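Local coordinates for SIRV1 hypothetical protein ORF119 (Sulfolobus islandicus rudivirus 1 variant xx, PDB 2X3G), which probably acts as a dimeric Rep-type DNA endonuclease of the HUH class that starts replication of the viral genome, at residues T16-I21 against K103-Y108; K36-I41 against V50-E55; R79-M84 against S88-E93; E93-P96 against D101-N104. All blocks are in the same frame, centred on the assembly; numbering follows the deposited sequence. Where two conformers were deposited one is given.

Interaction 1 of 4, residues T16-I21 against K103-Y108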
loop_
_atom_site.group_PDB
_atom_site.type_symbol
_atom_site.label_atom_id
_atom_site.label_comp_id
_atom_site.label_asym_id
_atom_site.label_seq_id
_atom_site.Cartn_x
_atom_site.Cartn_y
_atom_site.Cartn_z
ATOM N N THR A 16 20.767 11.664 5.386
ATOM C CA THR A 16 19.520 10.986 5.040
ATOM C C THR A 16 19.099 11.518 3.673
ATOM O O THR A 16 18.712 12.684 3.551
ATOM C CB THR A 16 18.377 11.309 6.008
ATOM O OG1 THR A 16 18.708 10.904 7.350
ATOM C CG2 THR A 16 17.125 10.575 5.554
ATOM N N TYR A 17 19.204 10.667 2.662
ATOM C CA TYR A 17 18.845 11.041 1.295
ATOM C C TYR A 17 17.480 10.466 0.969
ATOM O O TYR A 17 17.252 9.271 1.165
ATOM C CB TYR A 17 19.854 10.478 0.317
ATOM C CG TYR A 17 21.233 11.057 0.422
ATOM C CD1 TYR A 17 21.523 12.288 -0.132
ATOM C CD2 TYR A 17 22.248 10.370 1.098
ATOM C CE1 TYR A 17 22.792 12.825 -0.059
ATOM C CE2 TYR A 17 23.542 10.908 1.175
ATOM C CZ TYR A 17 23.787 12.149 0.590
ATOM O OH TYR A 17 25.024 12.714 0.641
ATOM N N PHE A 18 16.590 11.328 0.478
ATOM C CA PHE A 18 15.263 10.961 0.007
ATOM C C PHE A 18 15.306 11.031 -1.508
ATOM O O PHE A 18 15.438 12.109 -2.073
ATOM C CB PHE A 18 14.195 11.899 0.612
ATOM C CG PHE A 18 12.821 11.712 0.053
ATOM C CD1 PHE A 18 12.299 10.444 -0.124
ATOM C CD2 PHE A 18 12.044 12.806 -0.280
ATOM C CE1 PHE A 18 11.044 10.268 -0.671
ATOM C CE2 PHE A 18 10.782 12.644 -0.801
ATOM C CZ PHE A 18 10.275 11.369 -0.999
ATOM N N ILE A 19 15.248 9.855 -2.137
ATOM C CA ILE A 19 15.324 9.706 -3.570
ATOM C C ILE A 19 13.984 9.234 -4.135
ATOM O O ILE A 19 13.416 8.246 -3.680
ATOM C CB ILE A 19 16.392 8.659 -3.916
ATOM C CG1 ILE A 19 17.682 8.902 -3.114
ATOM C CG2 ILE A 19 16.606 8.586 -5.450
ATOM C CD1 ILE A 19 18.709 7.774 -3.267
ATOM N N THR A 20 13.474 9.963 -5.124
ATOM C CA THR A 20 12.291 9.571 -5.824
ATOM C C THR A 20 12.664 9.261 -7.264
ATOM O O THR A 20 13.330 10.055 -7.925
ATOM C CB THR A 20 11.238 10.666 -5.776
ATOM O OG1 THR A 20 11.038 11.029 -4.420
ATOM C CG2 THR A 20 9.916 10.167 -6.352
ATOM N N ILE A 21 12.212 8.109 -7.743
ATOM C CA ILE A 21 12.534 7.644 -9.091
ATOM C C ILE A 21 11.220 7.340 -9.791
ATOM O O ILE A 21 10.373 6.643 -9.234
ATOM C CB ILE A 21 13.441 6.378 -9.044
ATOM C CG1 ILE A 21 14.662 6.632 -8.161
ATOM C CG2 ILE A 21 13.849 5.908 -10.466
ATOM C CD1 ILE A 21 14.513 6.075 -6.764
ATOM N N LYS A 103 9.247 12.878 9.311
ATOM C CA LYS A 103 7.896 12.351 9.395
ATOM C C LYS A 103 7.051 12.702 8.192
ATOM O O LYS A 103 6.265 11.893 7.746
ATOM C CB LYS A 103 7.214 12.813 10.667
ATOM C CG LYS A 103 7.774 12.158 11.900
ATOM C CD LYS A 103 6.945 12.514 13.109
ATOM C CE LYS A 103 7.382 11.698 14.310
ATOM N NZ LYS A 103 6.590 12.030 15.495
ATOM N N ASN A 104 7.191 13.913 7.665
ATOM C CA ASN A 104 6.437 14.286 6.457
ATOM C C ASN A 104 6.907 13.480 5.234
ATOM O O ASN A 104 6.104 13.108 4.357
ATOM C CB ASN A 104 6.538 15.794 6.198
ATOM C CG ASN A 104 5.623 16.610 7.090
ATOM O OD1 ASN A 104 4.534 16.166 7.484
ATOM N ND2 ASN A 104 6.041 17.835 7.386
ATOM N N VAL A 105 8.201 13.202 5.186
ATOM C CA VAL A 105 8.765 12.376 4.115
ATOM C C VAL A 105 8.235 10.945 4.243
ATOM O O VAL A 105 7.730 10.387 3.288
ATOM C CB VAL A 105 10.320 12.391 4.089
ATOM C CG1 VAL A 105 10.856 11.280 3.249
ATOM C CG2 VAL A 105 10.861 13.728 3.580
ATOM N N TYR A 106 8.333 10.373 5.428
ATOM C CA TYR A 106 7.782 9.033 5.679
ATOM C C TYR A 106 6.307 8.918 5.294
ATOM O O TYR A 106 5.881 7.951 4.647
ATOM C CB TYR A 106 7.949 8.684 7.148
ATOM C CG TYR A 106 7.448 7.300 7.482
ATOM C CD1 TYR A 106 8.269 6.184 7.302
ATOM C CD2 TYR A 106 6.162 7.100 7.965
ATOM C CE1 TYR A 106 7.819 4.918 7.601
ATOM C CE2 TYR A 106 5.708 5.817 8.268
ATOM C CZ TYR A 106 6.564 4.737 8.078
ATOM O OH TYR A 106 6.152 3.466 8.357
ATOM N N LYS A 107 5.521 9.899 5.727
ATOM C CA LYS A 107 4.095 9.932 5.443
ATOM C C LYS A 107 3.864 9.947 3.935
ATOM O O LYS A 107 2.999 9.234 3.414
ATOM C CB LYS A 107 3.466 11.153 6.132
ATOM C CG LYS A 107 1.993 11.358 5.907
ATOM C CD LYS A 107 1.305 12.102 7.100
ATOM C CE LYS A 107 0.294 13.140 6.635
ATOM N NZ LYS A 107 -0.538 13.754 7.772
ATOM N N TYR A 108 4.675 10.719 3.223
ATOM C CA TYR A 108 4.551 10.825 1.780
ATOM C C TYR A 108 4.886 9.508 1.089
ATOM O O TYR A 108 4.219 9.104 0.141
ATOM C CB TYR A 108 5.487 11.910 1.262
ATOM C CG TYR A 108 5.343 12.180 -0.211
ATOM C CD1 TYR A 108 4.231 12.847 -0.689
ATOM C CD2 TYR A 108 6.321 11.780 -1.123
ATOM C CE1 TYR A 108 4.076 13.111 -2.024
ATOM C CE2 TYR A 108 6.170 12.044 -2.479
ATOM C CZ TYR A 108 5.046 12.716 -2.913
ATOM O OH TYR A 108 4.846 13.011 -4.236
#
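V105 sets its methyl CG1 over one face of the F18 ring, 3.7 Å above the plane and over the centre. Measured to the centroid, the methyl is 13° off the ring normal, a well-formed CH-pi contact. The two side chains point in opposed senses as they pass. CG1 makes the closest approach to the ring; CG2 only grazes the rim, 4.1 Å from F18 CD2. F18 is set for this by a first torsion of 173°, which turns CG away from its own backbone N and sends the ring out from the strand toward the helix. These residues join the inner strand 15-22 of a ferredoxin-like antiparallel sheet to helix 99-109, which packs on the face of the sheet away from helix 30-44. One helical turn after V105, Y108 crosses F18 at about a right angle, and its CD2 comes within 4.0 Å of F18 CZ, an oblique approach. An aromatic residue suits this site: the Y108 ring also meets that of H66 on strand 64-71 and takes a cation-pi contact from K111. Beta-branched V105 presents a compact methyl to F18, whose flank is further bordered by L68 and V95.

Interaction 2 of 4, residues K36-I41 against V50-E55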
loop_
_atom_site.group_PDB
_atom_site.type_symbol
_atom_site.label_atom_id
_atom_site.label_comp_id
_atom_site.label_asym_id
_atom_site.label_seq_id
_atom_site.Cartn_x
_atom_site.Cartn_y
_atom_site.Cartn_z
ATOM N N LYS A 36 20.329 -4.655 -6.194
ATOM C CA LYS A 36 21.606 -4.156 -6.688
ATOM C C LYS A 36 21.897 -2.740 -6.208
ATOM O O LYS A 36 23.053 -2.393 -5.944
ATOM C CB LYS A 36 21.667 -4.210 -8.213
ATOM C CG LYS A 36 21.962 -5.596 -8.763
ATOM C CD LYS A 36 22.391 -5.536 -10.210
ATOM C CE LYS A 36 23.285 -6.718 -10.560
ATOM N NZ LYS A 36 23.278 -7.022 -12.010
ATOM N N PHE A 37 20.854 -1.919 -6.102
ATOM C CA PHE A 37 20.999 -0.603 -5.496
ATOM C C PHE A 37 21.432 -0.746 -4.036
ATOM O O PHE A 37 22.317 -0.043 -3.575
ATOM C CB PHE A 37 19.697 0.207 -5.596
ATOM C CG PHE A 37 19.815 1.595 -5.055
ATOM C CD1 PHE A 37 20.325 2.622 -5.838
ATOM C CD2 PHE A 37 19.425 1.885 -3.761
ATOM C CE1 PHE A 37 20.452 3.901 -5.321
ATOM C CE2 PHE A 37 19.570 3.149 -3.258
ATOM C CZ PHE A 37 20.073 4.149 -4.026
ATOM N N ARG A 38 20.795 -1.642 -3.298
ATOM C CA ARG A 38 21.134 -1.811 -1.887
ATOM C C ARG A 38 22.573 -2.264 -1.728
ATOM O O ARG A 38 23.267 -1.833 -0.786
ATOM C CB ARG A 38 20.204 -2.823 -1.207
ATOM C CG ARG A 38 18.957 -2.189 -0.617
ATOM C CD ARG A 38 18.165 -3.187 0.235
ATOM N NE ARG A 38 17.146 -2.451 0.998
ATOM C CZ ARG A 38 15.941 -2.150 0.536
ATOM N NH1 ARG A 38 15.567 -2.525 -0.684
ATOM N NH2 ARG A 38 15.112 -1.441 1.295
ATOM N N SER A 39 23.001 -3.130 -2.639
ATOM C CA SER A 39 24.372 -3.660 -2.648
ATOM C C SER A 39 25.424 -2.569 -2.949
ATOM O O SER A 39 26.468 -2.511 -2.307
ATOM C CB SER A 39 24.478 -4.824 -3.614
ATOM O OG SER A 39 23.722 -5.951 -3.146
ATOM N N TYR A 40 25.127 -1.714 -3.916
ATOM C CA TYR A 40 25.916 -0.511 -4.157
ATOM C C TYR A 40 26.023 0.372 -2.895
ATOM O O TYR A 40 27.101 0.795 -2.514
ATOM C CB TYR A 40 25.347 0.253 -5.367
ATOM C CG TYR A 40 25.469 1.741 -5.296
ATOM C CD1 TYR A 40 24.335 2.535 -5.131
ATOM C CD2 TYR A 40 26.706 2.366 -5.389
ATOM C CE1 TYR A 40 24.425 3.910 -5.057
ATOM C CE2 TYR A 40 26.809 3.755 -5.293
ATOM C CZ TYR A 40 25.653 4.516 -5.116
ATOM O OH TYR A 40 25.701 5.898 -5.038
ATOM N N ILE A 41 24.910 0.642 -2.234
ATOM C CA ILE A 41 24.933 1.464 -1.019
ATOM C C ILE A 41 25.695 0.761 0.123
ATOM O O ILE A 41 26.488 1.385 0.854
ATOM C CB ILE A 41 23.497 1.833 -0.572
ATOM C CG1 ILE A 41 22.821 2.749 -1.619
ATOM C CG2 ILE A 41 23.497 2.474 0.821
ATOM C CD1 ILE A 41 23.413 4.132 -1.751
ATOM N N VAL A 50 18.721 1.282 4.146
ATOM C CA VAL A 50 17.954 1.710 2.980
ATOM C C VAL A 50 16.520 1.281 3.189
ATOM O O VAL A 50 16.254 0.117 3.499
ATOM C CB VAL A 50 18.479 1.118 1.682
ATOM C CG1 VAL A 50 17.616 1.570 0.491
ATOM C CG2 VAL A 50 19.942 1.524 1.445
ATOM N N PHE A 51 15.620 2.256 3.094
ATOM C CA PHE A 51 14.189 2.039 3.207
ATOM C C PHE A 51 13.610 2.328 1.832
ATOM O O PHE A 51 13.938 3.347 1.247
ATOM C CB PHE A 51 13.615 2.985 4.252
ATOM C CG PHE A 51 12.157 2.802 4.508
ATOM C CD1 PHE A 51 11.649 1.559 4.869
ATOM C CD2 PHE A 51 11.292 3.878 4.456
ATOM C CE1 PHE A 51 10.305 1.390 5.109
ATOM C CE2 PHE A 51 9.948 3.722 4.716
ATOM C CZ PHE A 51 9.446 2.474 5.037
ATOM N N SER A 52 12.797 1.414 1.312
ATOM C CA SER A 52 12.331 1.517 -0.062
ATOM C C SER A 52 10.858 1.216 -0.159
ATOM O O SER A 52 10.335 0.386 0.591
ATOM C CB SER A 52 13.116 0.558 -0.968
ATOM O OG SER A 52 12.782 -0.811 -0.724
ATOM N N ILE A 53 10.206 1.913 -1.097
ATOM C CA ILE A 53 8.792 1.743 -1.400
ATOM C C ILE A 53 8.640 1.694 -2.915
ATOM O O ILE A 53 9.191 2.542 -3.614
ATOM C CB ILE A 53 7.960 2.949 -0.890
ATOM C CG1 ILE A 53 8.202 3.192 0.601
ATOM C CG2 ILE A 53 6.473 2.730 -1.163
ATOM C CD1 ILE A 53 7.675 2.101 1.466
ATOM N N LYS A 54 7.931 0.691 -3.423
ATOM C CA LYS A 54 7.463 0.695 -4.813
ATOM C C LYS A 54 5.972 1.007 -4.776
ATOM O O LYS A 54 5.205 0.294 -4.114
ATOM C CB LYS A 54 7.713 -0.659 -5.497
ATOM C CG LYS A 54 7.054 -0.832 -6.874
ATOM C CD LYS A 54 7.059 -2.295 -7.319
ATOM C CE LYS A 54 6.398 -2.506 -8.671
ATOM N NZ LYS A 54 5.078 -3.205 -8.588
ATOM N N GLU A 55 5.570 2.072 -5.473
ATOM C CA GLU A 55 4.163 2.448 -5.582
ATOM C C GLU A 55 3.597 1.863 -6.850
ATOM O O GLU A 55 4.124 2.127 -7.923
ATOM C CB GLU A 55 3.986 3.968 -5.647
ATOM C CG GLU A 55 4.419 4.710 -4.410
ATOM C CD GLU A 55 3.914 6.140 -4.378
ATOM O OE1 GLU A 55 3.551 6.674 -5.455
ATOM O OE2 GLU A 55 3.875 6.730 -3.275
#
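R38 lays its guanidinium group over V50: the methyl CG1 of V50 sits 3.8 Å from the guanidinium plane, displaced toward the rim. The chain, extended from CG to NE, carries the charged end along the strand as far as S52. There NH1 and NH2 both donate to S52 OG, at 3.3 and 3.1 Å respectively, with the oxygen only 8° out of the guanidinium plane. This end-on, two-nitrogen grip fixes the rotation of the planar group. NH2 gives a second bond to V50 O (2.9 Å), although it reaches that oxygen from above the carbonyl plane, 62° out of it. The third nitrogen, NE, bonds S119 OG of the second subunit, so one arginine joins helix, strand and dimer partner. S52 suits its place because a short hydroxyl can accept from both nitrogens at once. I41 CG2 touches V50 CG2 at 3.7 Å, a buried apolar contact beside the polar group. F51, S52 and I53 pair with an antiparallel strand of the second subunit, which continues the sheet. Segment 36-41 runs nearly antiparallel to 50-55 (161°); helix 30-44 leading into strand 49-55 is the second half of the first beta-alpha-beta crossover of a ferredoxin-like fold.

Interaction 3 of 4, residues R79-M84 against S88-E93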
loop_
_atom_site.group_PDB
_atom_site.type_symbol
_atom_site.label_atom_id
_atom_site.label_comp_id
_atom_site.label_asym_id
_atom_site.label_seq_id
_atom_site.Cartn_x
_atom_site.Cartn_y
_atom_site.Cartn_z
ATOM N N ARG A 79 26.184 7.881 -9.420
ATOM C CA ARG A 79 26.071 6.430 -9.219
ATOM C C ARG A 79 24.655 5.990 -8.851
ATOM O O ARG A 79 24.255 4.864 -9.164
ATOM C CB ARG A 79 27.076 5.964 -8.164
ATOM C CG ARG A 79 28.532 6.210 -8.560
ATOM C CD ARG A 79 28.921 5.494 -9.850
ATOM N NE ARG A 79 30.233 5.946 -10.325
ATOM C CZ ARG A 79 31.317 5.180 -10.515
ATOM N NH1 ARG A 79 31.302 3.863 -10.297
ATOM N NH2 ARG A 79 32.437 5.748 -10.949
ATOM N N VAL A 80 23.896 6.866 -8.196
ATOM C CA VAL A 80 22.493 6.604 -7.954
ATOM C C VAL A 80 21.808 6.364 -9.297
ATOM O O VAL A 80 21.046 5.416 -9.445
ATOM C CB VAL A 80 21.763 7.772 -7.195
ATOM C CG1 VAL A 80 20.254 7.532 -7.190
ATOM C CG2 VAL A 80 22.274 7.919 -5.762
ATOM N N HIS A 81 22.092 7.219 -10.281
ATOM C CA HIS A 81 21.503 7.072 -11.604
ATOM C C HIS A 81 21.977 5.817 -12.321
ATOM O O HIS A 81 21.198 5.176 -13.019
ATOM C CB HIS A 81 21.796 8.292 -12.483
ATOM C CG HIS A 81 21.048 9.520 -12.078
ATOM N ND1 HIS A 81 20.176 10.171 -12.923
ATOM C CD2 HIS A 81 21.062 10.227 -10.928
ATOM C CE1 HIS A 81 19.677 11.224 -12.301
ATOM N NE2 HIS A 81 20.194 11.275 -11.085
ATOM N N LYS A 82 23.260 5.490 -12.178
ATOM C CA LYS A 82 23.821 4.286 -12.811
ATOM C C LYS A 82 23.160 3.009 -12.269
ATOM O O LYS A 82 23.021 2.011 -13.002
ATOM C CB LYS A 82 25.350 4.242 -12.659
ATOM C CG LYS A 82 25.967 2.886 -12.926
ATOM C CD LYS A 82 27.433 2.974 -13.312
ATOM C CE LYS A 82 27.994 1.578 -13.588
ATOM N NZ LYS A 82 29.308 1.639 -14.270
ATOM N N HIS A 83 22.737 3.053 -11.008
ATOM C CA HIS A 83 22.083 1.905 -10.379
ATOM C C HIS A 83 20.564 1.994 -10.374
ATOM O O HIS A 83 19.894 1.313 -9.589
ATOM C CB HIS A 83 22.620 1.726 -8.961
ATOM C CG HIS A 83 24.058 1.330 -8.930
ATOM N ND1 HIS A 83 25.072 2.230 -8.689
ATOM C CD2 HIS A 83 24.653 0.137 -9.146
ATOM C CE1 HIS A 83 26.232 1.599 -8.736
ATOM N NE2 HIS A 83 26.006 0.332 -9.023
HETATM N N MSE A 84 20.017 2.820 -11.259
HETATM C CA MSE A 84 18.576 2.939 -11.413
HETATM C C MSE A 84 18.242 2.752 -12.881
HETATM O O MSE A 84 19.128 2.877 -13.739
HETATM C CB MSE A 84 18.073 4.290 -10.875
HETATM C CG MSE A 84 17.894 4.347 -9.367
HETATM SE SE MSE A 84 16.430 3.188 -8.734
HETATM C CE MSE A 84 17.321 2.279 -7.244
ATOM N N SER A 88 15.328 7.070 -16.100
ATOM C CA SER A 88 14.494 7.386 -14.951
ATOM C C SER A 88 14.525 8.878 -14.738
ATOM O O SER A 88 15.529 9.515 -15.046
ATOM C CB SER A 88 15.034 6.713 -13.697
ATOM O OG SER A 88 14.825 5.315 -13.734
ATOM N N ASP A 89 13.412 9.434 -14.265
ATOM C CA ASP A 89 13.399 10.759 -13.651
ATOM C C ASP A 89 13.695 10.626 -12.168
ATOM O O ASP A 89 12.905 10.021 -11.417
ATOM C CB ASP A 89 12.047 11.419 -13.861
ATOM C CG ASP A 89 11.812 11.821 -15.296
ATOM O OD1 ASP A 89 12.796 12.083 -16.041
ATOM O OD2 ASP A 89 10.631 11.899 -15.667
ATOM N N ILE A 90 14.813 11.205 -11.733
ATOM C CA ILE A 90 15.314 11.011 -10.388
ATOM C C ILE A 90 15.459 12.358 -9.695
ATOM O O ILE A 90 15.988 13.299 -10.274
ATOM C CB ILE A 90 16.701 10.298 -10.399
ATOM C CG1 ILE A 90 16.565 8.896 -11.012
ATOM C CG2 ILE A 90 17.290 10.259 -9.010
ATOM C CD1 ILE A 90 17.881 8.153 -11.303
ATOM N N ARG A 91 14.990 12.430 -8.457
ATOM C CA ARG A 91 15.205 13.587 -7.612
ATOM C C ARG A 91 15.851 13.099 -6.331
ATOM O O ARG A 91 15.503 12.041 -5.820
ATOM C CB ARG A 91 13.869 14.278 -7.349
ATOM C CG ARG A 91 13.945 15.471 -6.465
ATOM C CD ARG A 91 12.526 15.980 -6.222
ATOM N NE ARG A 91 12.528 17.066 -5.266
ATOM C CZ ARG A 91 11.475 17.830 -5.023
ATOM N NH1 ARG A 91 10.339 17.637 -5.683
ATOM N NH2 ARG A 91 11.576 18.795 -4.135
ATOM N N ILE A 92 16.845 13.844 -5.859
ATOM C CA ILE A 92 17.543 13.510 -4.632
ATOM C C ILE A 92 17.535 14.733 -3.723
ATOM O O ILE A 92 17.881 15.823 -4.150
ATOM C CB ILE A 92 19.002 13.044 -4.873
ATOM C CG1 ILE A 92 19.046 11.878 -5.850
ATOM C CG2 ILE A 92 19.696 12.670 -3.531
ATOM C CD1 ILE A 92 20.477 11.393 -6.211
ATOM N N GLU A 93 17.146 14.522 -2.465
ATOM C CA GLU A 93 17.059 15.585 -1.475
ATOM C C GLU A 93 17.772 15.086 -0.233
ATOM O O GLU A 93 17.697 13.904 0.104
ATOM C CB GLU A 93 15.589 15.893 -1.109
ATOM C CG GLU A 93 14.761 16.624 -2.152
ATOM C CD GLU A 93 15.147 18.088 -2.324
ATOM O OE1 GLU A 93 15.836 18.657 -1.439
ATOM O OE2 GLU A 93 14.764 18.678 -3.359
#
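I90 and H81 make the CH-pi part of this contact: the methyl I90 CD1 hangs 3.4 Å above the centre of the imidazole, 12° off the ring normal as seen from the centroid. The side chains run alongside each other in opposed senses, and I90 CB comes within 3.7 Å of H81 CE1. With its first torsion near -71°, H81 swings its ring out from the helix to cover the isoleucine.

The apolar contacts flank this pair. I92 and V80 meet end to end through their methyls, CD1 of the isoleucine lying 3.9 Å from V80 CG2, while M84, present as selenomethionine, offers its CB to I90 CD1 at 3.9 Å before its bent chain turns toward F37 and I67.

The hydrogen bonds lie within each segment or its neighbouring turn. H83 ND1 donates to R79 O (2.8 Å), and the backbone N of H83 reaches the same oxygen from the opposite face of its plane; two bonds thus tie down the helix end, where the H83 ring stacks on Y40. S88 OG bonds P85 O in the turn.

Between helix 77-82 and edge strand 89-94, then, attachment is by shape and dispersion, with imidazole serving as a flat lid whose exposed position tolerates its polarity.

Interaction 4 of 4, residues E93-P96 against D101-N104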
loop_
_atom_site.group_PDB
_atom_site.type_symbol
_atom_site.label_atom_id
_atom_site.label_comp_id
_atom_site.label_asym_id
_atom_site.label_seq_id
_atom_site.Cartn_x
_atom_site.Cartn_y
_atom_site.Cartn_z
ATOM N N GLU A 93 17.146 14.522 -2.465
ATOM C CA GLU A 93 17.059 15.585 -1.475
ATOM C C GLU A 93 17.772 15.086 -0.233
ATOM O O GLU A 93 17.697 13.904 0.104
ATOM C CB GLU A 93 15.589 15.893 -1.109
ATOM C CG GLU A 93 14.761 16.624 -2.152
ATOM C CD GLU A 93 15.147 18.088 -2.324
ATOM O OE1 GLU A 93 15.836 18.657 -1.439
ATOM O OE2 GLU A 93 14.764 18.678 -3.359
ATOM N N LEU A 94 18.459 15.986 0.453
ATOM C CA LEU A 94 18.949 15.695 1.783
ATOM C C LEU A 94 17.858 16.100 2.715
ATOM O O LEU A 94 17.403 17.241 2.672
ATOM C CB LEU A 94 20.212 16.503 2.111
ATOM C CG LEU A 94 21.550 15.790 2.082
ATOM C CD1 LEU A 94 22.603 16.767 2.639
ATOM C CD2 LEU A 94 21.553 14.485 2.884
ATOM N N VAL A 95 17.411 15.181 3.558
ATOM C CA VAL A 95 16.341 15.495 4.489
ATOM C C VAL A 95 16.935 16.166 5.719
ATOM O O VAL A 95 17.738 15.551 6.410
ATOM C CB VAL A 95 15.593 14.225 4.945
ATOM C CG1 VAL A 95 14.465 14.628 5.902
ATOM C CG2 VAL A 95 15.050 13.479 3.712
ATOM N N PRO A 96 16.512 17.406 6.021
ATOM C CA PRO A 96 17.102 18.044 7.215
ATOM C C PRO A 96 16.798 17.284 8.513
ATOM O O PRO A 96 15.775 16.583 8.627
ATOM C CB PRO A 96 16.454 19.434 7.231
ATOM C CG PRO A 96 15.947 19.641 5.811
ATOM C CD PRO A 96 15.521 18.281 5.366
ATOM N N ASP A 101 10.267 17.126 9.360
ATOM C CA ASP A 101 10.655 16.875 7.987
ATOM C C ASP A 101 10.708 15.395 7.682
ATOM O O ASP A 101 10.184 14.976 6.661
ATOM C CB ASP A 101 11.995 17.510 7.655
ATOM C CG ASP A 101 11.901 19.002 7.468
ATOM O OD1 ASP A 101 10.788 19.539 7.261
ATOM O OD2 ASP A 101 12.949 19.644 7.561
ATOM N N ILE A 102 11.333 14.603 8.548
ATOM C CA ILE A 102 11.453 13.161 8.282
ATOM C C ILE A 102 10.082 12.478 8.354
ATOM O O ILE A 102 9.778 11.633 7.514
ATOM C CB ILE A 102 12.547 12.444 9.165
ATOM C CG1 ILE A 102 12.840 11.042 8.601
ATOM C CG2 ILE A 102 12.178 12.392 10.637
ATOM C CD1 ILE A 102 13.441 11.084 7.194
ATOM N N LYS A 103 9.247 12.878 9.311
ATOM C CA LYS A 103 7.896 12.351 9.395
ATOM C C LYS A 103 7.051 12.702 8.192
ATOM O O LYS A 103 6.265 11.893 7.746
ATOM C CB LYS A 103 7.214 12.813 10.667
ATOM C CG LYS A 103 7.774 12.158 11.900
ATOM C CD LYS A 103 6.945 12.514 13.109
ATOM C CE LYS A 103 7.382 11.698 14.310
ATOM N NZ LYS A 103 6.590 12.030 15.495
ATOM N N ASN A 104 7.191 13.913 7.665
ATOM C CA ASN A 104 6.437 14.286 6.457
ATOM C C ASN A 104 6.907 13.480 5.234
ATOM O O ASN A 104 6.104 13.108 4.357
ATOM C CB ASN A 104 6.538 15.794 6.198
ATOM C CG ASN A 104 5.623 16.610 7.090
ATOM O OD1 ASN A 104 4.534 16.166 7.484
ATOM N ND2 ASN A 104 6.041 17.835 7.386
#
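The connection from edge strand 89-94 to helix 99-109 is a short beta-to-alpha connection, by which the chain leaves the ferredoxin-like sheet and begins the helix that lies on its other face. V95 and P96, just past the strand, fold against the first turn of that helix. V95 is the apolar half. Its CG1 branch, carried away from the backbone N by a first torsion of -179°, touches I102 CD1 at 3.9 Å, the two side chains lying roughly perpendicular. The same methyl rests 4.1 Å from the backbone N of I102 and 4.2 Å from D101 CB, and therefore follows the helix surface from one residue to the next. Valine fits this buried place: it is short enough to sit against the helix backbone, with a branch to meet I102. I102 is the longer partner and also packs on V6, L7 and H10 of helix 2-10, joining that helix to the connection.

P96 supplies the second half and is suited to the bend by its fixed backbone. Its O accepts a hydrogen bond from H10 NE2. D101 sits in the opening turn of the helix, where a carboxylate would probably be stabilised by the helix dipole, and its backbone N is bonded to S98 OG. Its side chain lies across the pyrrolidine ring, with OD2 3.5 Å from both P96 CB and P96 CG and 3.6 Å from P96 CD.

How the interactions relate
From the N terminus, strand 15-22 opens the longest loop, which interaction 1 closes only at helix 99-109. Within that span, interaction 2 closes the short link from helix 30-44 to strand 49-55, and interaction 3, in series with it, closes the turn between helix 77-82 and strand 89-94. Interaction 4 starts at E93, where interaction 3 ends, and finishes on K103 and N104, which it shares with interaction 1. Interactions 2 and 3 bind two helices to one face of the sheet and meet through F37 with M84 and Y40 with H83. Interactions 1 and 4 fasten helix 99-109 to the other face; strands 15-22 and 89-94 are joined by backbone bonds such as F18 N to E93 O.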